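Sporozoite surface protein 2 (Plasmodium vivax, PDB 4HQO) probably acts as an adhesive surface receptor in sporozoite gliding motility, through VWA and thrombospondin type 1 domains that this fragment contains. Local coordinates at residues Ile41-Asn49 and Lys83-Arg94. The protein carries 4 engineered substitutions. Residues are numbered along the deposited sequence; the frame is centred on the assembly and turned at random.
Sequences IPMLNGLIN and KRQALSKVTELR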
loop_
_atom_site.group_PDB
_atom_site.type_symbol
_atom_site.label_atom_id
_atom_site.label_comp_id
_atom_site.label_asym_id
_atom_site.label_seq_id
_atom_site.Cartn_x
_atom_site.Cartn_y
_atom_site.Cartn_z
ATOM N N ILE A 41 4.313 -7.372 23.125
ATOM C CA ILE A 41 3.590 -8.527 22.595
ATOM C C ILE A 41 2.065 -8.324 22.626
ATOM O O ILE A 41 1.403 -8.541 21.613
ATOM C CB ILE A 41 4.012 -9.854 23.289
ATOM C CG1 ILE A 41 5.480 -10.173 22.978
ATOM C CG2 ILE A 41 3.111 -10.999 22.861
ATOM C CD1 ILE A 41 5.763 -10.414 21.502
ATOM N N PRO A 42 1.497 -7.898 23.775
ATOM C CA PRO A 42 0.052 -7.618 23.736
ATOM C C PRO A 42 -0.324 -6.510 22.735
ATOM O O PRO A 42 -1.408 -6.563 22.176
ATOM C CB PRO A 42 -0.255 -7.166 25.167
ATOM C CG PRO A 42 0.809 -7.805 26.000
ATOM C CD PRO A 42 2.040 -7.754 25.139
ATOM N N MET A 43 0.555 -5.536 22.515
ATOM C CA MET A 43 0.281 -4.463 21.558
ATOM C C MET A 43 0.206 -5.014 20.141
ATOM O O MET A 43 -0.699 -4.679 19.378
ATOM C CB MET A 43 1.356 -3.374 21.630
ATOM C CG MET A 43 1.305 -2.350 20.477
ATOM S SD MET A 43 -0.130 -1.257 20.567
ATOM C CE MET A 43 0.116 -0.532 22.192
ATOM N N LEU A 44 1.162 -5.867 19.798
ATOM C CA LEU A 44 1.215 -6.466 18.471
ATOM C C LEU A 44 0.026 -7.380 18.227
ATOM O O LEU A 44 -0.505 -7.442 17.125
ATOM C CB LEU A 44 2.501 -7.261 18.304
ATOM C CG LEU A 44 3.809 -6.499 18.135
ATOM C CD1 LEU A 44 4.969 -7.461 18.317
ATOM C CD2 LEU A 44 3.849 -5.881 16.747
ATOM N N ASN A 45 -0.383 -8.098 19.264
ATOM C CA ASN A 45 -1.508 -8.998 19.147
ATOM C C ASN A 45 -2.806 -8.255 18.864
ATOM O O ASN A 45 -3.527 -8.612 17.940
ATOM C CB ASN A 45 -1.654 -9.851 20.408
ATOM C CG ASN A 45 -0.775 -11.079 20.376
ATOM O OD1 ASN A 45 -0.474 -11.604 19.307
ATOM N ND2 ASN A 45 -0.362 -11.552 21.548
ATOM N N GLY A 46 -3.095 -7.232 19.669
ATOM C CA GLY A 46 -4.318 -6.463 19.527
ATOM C C GLY A 46 -4.328 -5.676 18.227
ATOM O O GLY A 46 -5.352 -5.554 17.569
ATOM N N LEU A 47 -3.173 -5.146 17.848
ATOM C CA LEU A 47 -3.060 -4.416 16.600
ATOM C C LEU A 47 -3.371 -5.324 15.419
ATOM O O LEU A 47 -4.263 -5.039 14.621
ATOM C CB LEU A 47 -1.651 -3.848 16.462
ATOM C CG LEU A 47 -1.320 -2.910 15.313
ATOM C CD1 LEU A 47 -2.299 -1.755 15.285
ATOM C CD2 LEU A 47 0.098 -2.399 15.506
ATOM N N ILE A 48 -2.635 -6.426 15.324
ATOM C CA ILE A 48 -2.762 -7.333 14.194
ATOM C C ILE A 48 -4.123 -8.020 14.161
ATOM O O ILE A 48 -4.691 -8.236 13.094
ATOM C CB ILE A 48 -1.609 -8.354 14.171
ATOM C CG1 ILE A 48 -0.334 -7.658 13.692
ATOM C CG2 ILE A 48 -1.952 -9.547 13.284
ATOM C CD1 ILE A 48 0.964 -8.418 13.977
ATOM N N ASN A 49 -4.659 -8.331 15.337
ATOM C CA ASN A 49 -5.994 -8.893 15.438
ATOM C C ASN A 49 -7.067 -7.948 14.921
ATOM O O ASN A 49 -8.161 -8.380 14.590
ATOM C CB ASN A 49 -6.305 -9.281 16.885
ATOM C CG ASN A 49 -7.248 -10.445 16.974
ATOM O OD1 ASN A 49 -7.034 -11.478 16.343
ATOM N ND2 ASN A 49 -8.319 -10.283 17.744
ATOM N N LYS A 83 -4.427 -13.542 8.765
ATOM C CA LYS A 83 -4.349 -13.095 10.154
ATOM C C LYS A 83 -3.760 -14.127 11.130
ATOM O O LYS A 83 -2.843 -13.811 11.883
ATOM C CB LYS A 83 -5.731 -12.666 10.643
ATOM C CG LYS A 83 -5.705 -11.999 11.991
ATOM C CD LYS A 83 -6.580 -10.772 11.969
ATOM C CE LYS A 83 -7.977 -11.115 12.362
ATOM N NZ LYS A 83 -8.870 -9.945 12.240
ATOM N N ARG A 84 -4.284 -15.349 11.113
ATOM C CA ARG A 84 -3.765 -16.400 12.001
ATOM C C ARG A 84 -2.238 -16.612 11.847
ATOM O O ARG A 84 -1.529 -16.802 12.830
ATOM C CB ARG A 84 -4.546 -17.713 11.806
ATOM C CG ARG A 84 -4.467 -18.302 10.394
ATOM C CD ARG A 84 -5.537 -19.352 10.137
ATOM N NE ARG A 84 -5.316 -20.057 8.875
ATOM C CZ ARG A 84 -5.816 -21.258 8.593
ATOM N NH1 ARG A 84 -5.557 -21.842 7.429
ATOM N NH2 ARG A 84 -6.582 -21.881 9.478
ATOM N N GLN A 85 -1.732 -16.534 10.621
ATOM C CA GLN A 85 -0.316 -16.770 10.360
ATOM C C GLN A 85 0.566 -15.611 10.847
ATOM O O GLN A 85 1.665 -15.831 11.372
ATOM C CB GLN A 85 -0.100 -17.050 8.877
ATOM C CG GLN A 85 -0.711 -18.376 8.425
ATOM C CD GLN A 85 -0.321 -18.734 6.996
ATOM O OE1 GLN A 85 0.862 -18.799 6.661
ATOM N NE2 GLN A 85 -1.319 -18.964 6.146
ATOM N N ALA A 86 0.077 -14.382 10.707
ATOM C CA ALA A 86 0.796 -13.234 11.237
ATOM C C ALA A 86 0.860 -13.326 12.763
ATOM O O ALA A 86 1.885 -13.026 13.372
ATOM C CB ALA A 86 0.122 -11.942 10.795
ATOM N N LEU A 87 -0.246 -13.734 13.375
ATOM C CA LEU A 87 -0.295 -13.891 14.820
ATOM C C LEU A 87 0.670 -14.966 15.315
ATOM O O LEU A 87 1.254 -14.811 16.380
ATOM C CB LEU A 87 -1.729 -14.169 15.311
ATOM C CG LEU A 87 -2.642 -12.929 15.220
ATOM C CD1 LEU A 87 -4.086 -13.277 15.496
ATOM C CD2 LEU A 87 -2.161 -11.811 16.164
ATOM N N SER A 88 0.845 -16.046 14.548
ATOM C CA SER A 88 1.826 -17.078 14.921
ATOM C C SER A 88 3.234 -16.493 14.949
ATOM O O SER A 88 4.059 -16.898 15.762
ATOM C CB SER A 88 1.793 -18.280 13.971
ATOM O OG SER A 88 0.527 -18.911 13.983
ATOM N N LYS A 89 3.507 -15.534 14.066
ATOM C CA LYS A 89 4.827 -14.904 14.049
ATOM C C LYS A 89 5.033 -14.122 15.345
ATOM O O LYS A 89 6.105 -14.158 15.939
ATOM C CB LYS A 89 5.008 -14.017 12.810
ATOM C CG LYS A 89 6.375 -13.301 12.723
ATOM C CD LYS A 89 7.525 -14.293 12.769
ATOM C CE LYS A 89 7.485 -15.250 11.595
ATOM N NZ LYS A 89 8.546 -16.281 11.695
ATOM N N VAL A 90 3.990 -13.430 15.791
ATOM C CA VAL A 90 4.038 -12.725 17.066
ATOM C C VAL A 90 4.307 -13.708 18.212
ATOM O O VAL A 90 5.102 -13.430 19.113
ATOM C CB VAL A 90 2.720 -11.978 17.342
ATOM C CG1 VAL A 90 2.757 -11.297 18.719
ATOM C CG2 VAL A 90 2.434 -10.964 16.227
ATOM N N THR A 91 3.645 -14.861 18.167
ATOM C CA THR A 91 3.805 -15.884 19.206
ATOM C C THR A 91 5.248 -16.375 19.275
ATOM O O THR A 91 5.805 -16.572 20.355
ATOM C CB THR A 91 2.861 -17.068 18.992
ATOM O OG1 THR A 91 1.512 -16.629 19.174
ATOM C CG2 THR A 91 3.167 -18.212 20.005
ATOM N N GLU A 92 5.845 -16.546 18.104
ATOM C CA GLU A 92 7.241 -16.916 17.971
ATOM C C GLU A 92 8.137 -15.853 18.598
ATOM O O GLU A 92 9.145 -16.169 19.226
ATOM C CB GLU A 92 7.564 -17.059 16.487
ATOM C CG GLU A 92 8.529 -18.160 16.143
ATOM C CD GLU A 92 8.735 -18.285 14.649
ATOM O OE1 GLU A 92 7.738 -18.177 13.896
ATOM O OE2 GLU A 92 9.896 -18.479 14.229
ATOM N N LEU A 93 7.768 -14.588 18.430
ATOM C CA LEU A 93 8.531 -13.493 19.023
ATOM C C LEU A 93 8.396 -13.478 20.536
ATOM O O LEU A 93 9.362 -13.202 21.250
ATOM C CB LEU A 93 8.098 -12.136 18.446
ATOM C CG LEU A 93 8.512 -11.858 16.994
ATOM C CD1 LEU A 93 8.013 -10.496 16.576
ATOM C CD2 LEU A 93 10.018 -11.938 16.797
ATOM N N ARG A 94 7.197 -13.774 21.029
ATOM C CA ARG A 94 6.978 -13.818 22.469
ATOM C C ARG A 94 7.824 -14.917 23.113
ATOM O O ARG A 94 8.383 -14.746 24.201
ATOM C CB ARG A 94 5.503 -14.062 22.791
ATOM C CG ARG A 94 5.235 -14.090 24.294
ATOM C CD ARG A 94 3.798 -14.456 24.635
ATOM N NE ARG A 94 3.360 -15.698 24.008
ATOM C CZ ARG A 94 3.533 -16.909 24.537
ATOM N NH1 ARG A 94 4.158 -17.054 25.695
ATOM N NH2 ARG A 94 3.088 -17.980 23.899
HETATM O O HOH W 1 0.001 -14.117 19.049
HETATM O O HOH W 2 1.227 -14.100 21.938
#
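V90 is a knob in a hole formed by I41, L44, N45 and I48, where two antiparallel helices (178°, axes 9.9 Å apart) pack side by side on one face of the VWA domain's central sheet. Its two methyls divide the work. CG1, anti to the backbone N (chi1 177°), meets L44 CB and N45 OD1; CG2 lies 3.7 Å from I48 CD1. I48 turns its other branch to the preceding turn of helix 83-94, CG2 resting 3.7 Å from L87 CD2 and also reaching the methyl of A86. I41 crosses R94 at about a right angle, its CD1 3.7 Å from the backbone N of R94 and its CG2 against the arginine's aliphatic stem. Behind this layer L44 and I48 rest on L23 of strand 19-26, while A86 leans on L60 and L93 on M62 of strand 58-65. Toward the more open side, one water donates to N45 OD1 (2.6 Å) and L87 O and accepts from T91 OG1; a second accepts from N45 ND2, and together they probably hold the amide's orientation. At the far end K83, bent at chi2 and chi3, donates from NZ to N49 O (2.9 Å), 48° out of the carbonyl plane.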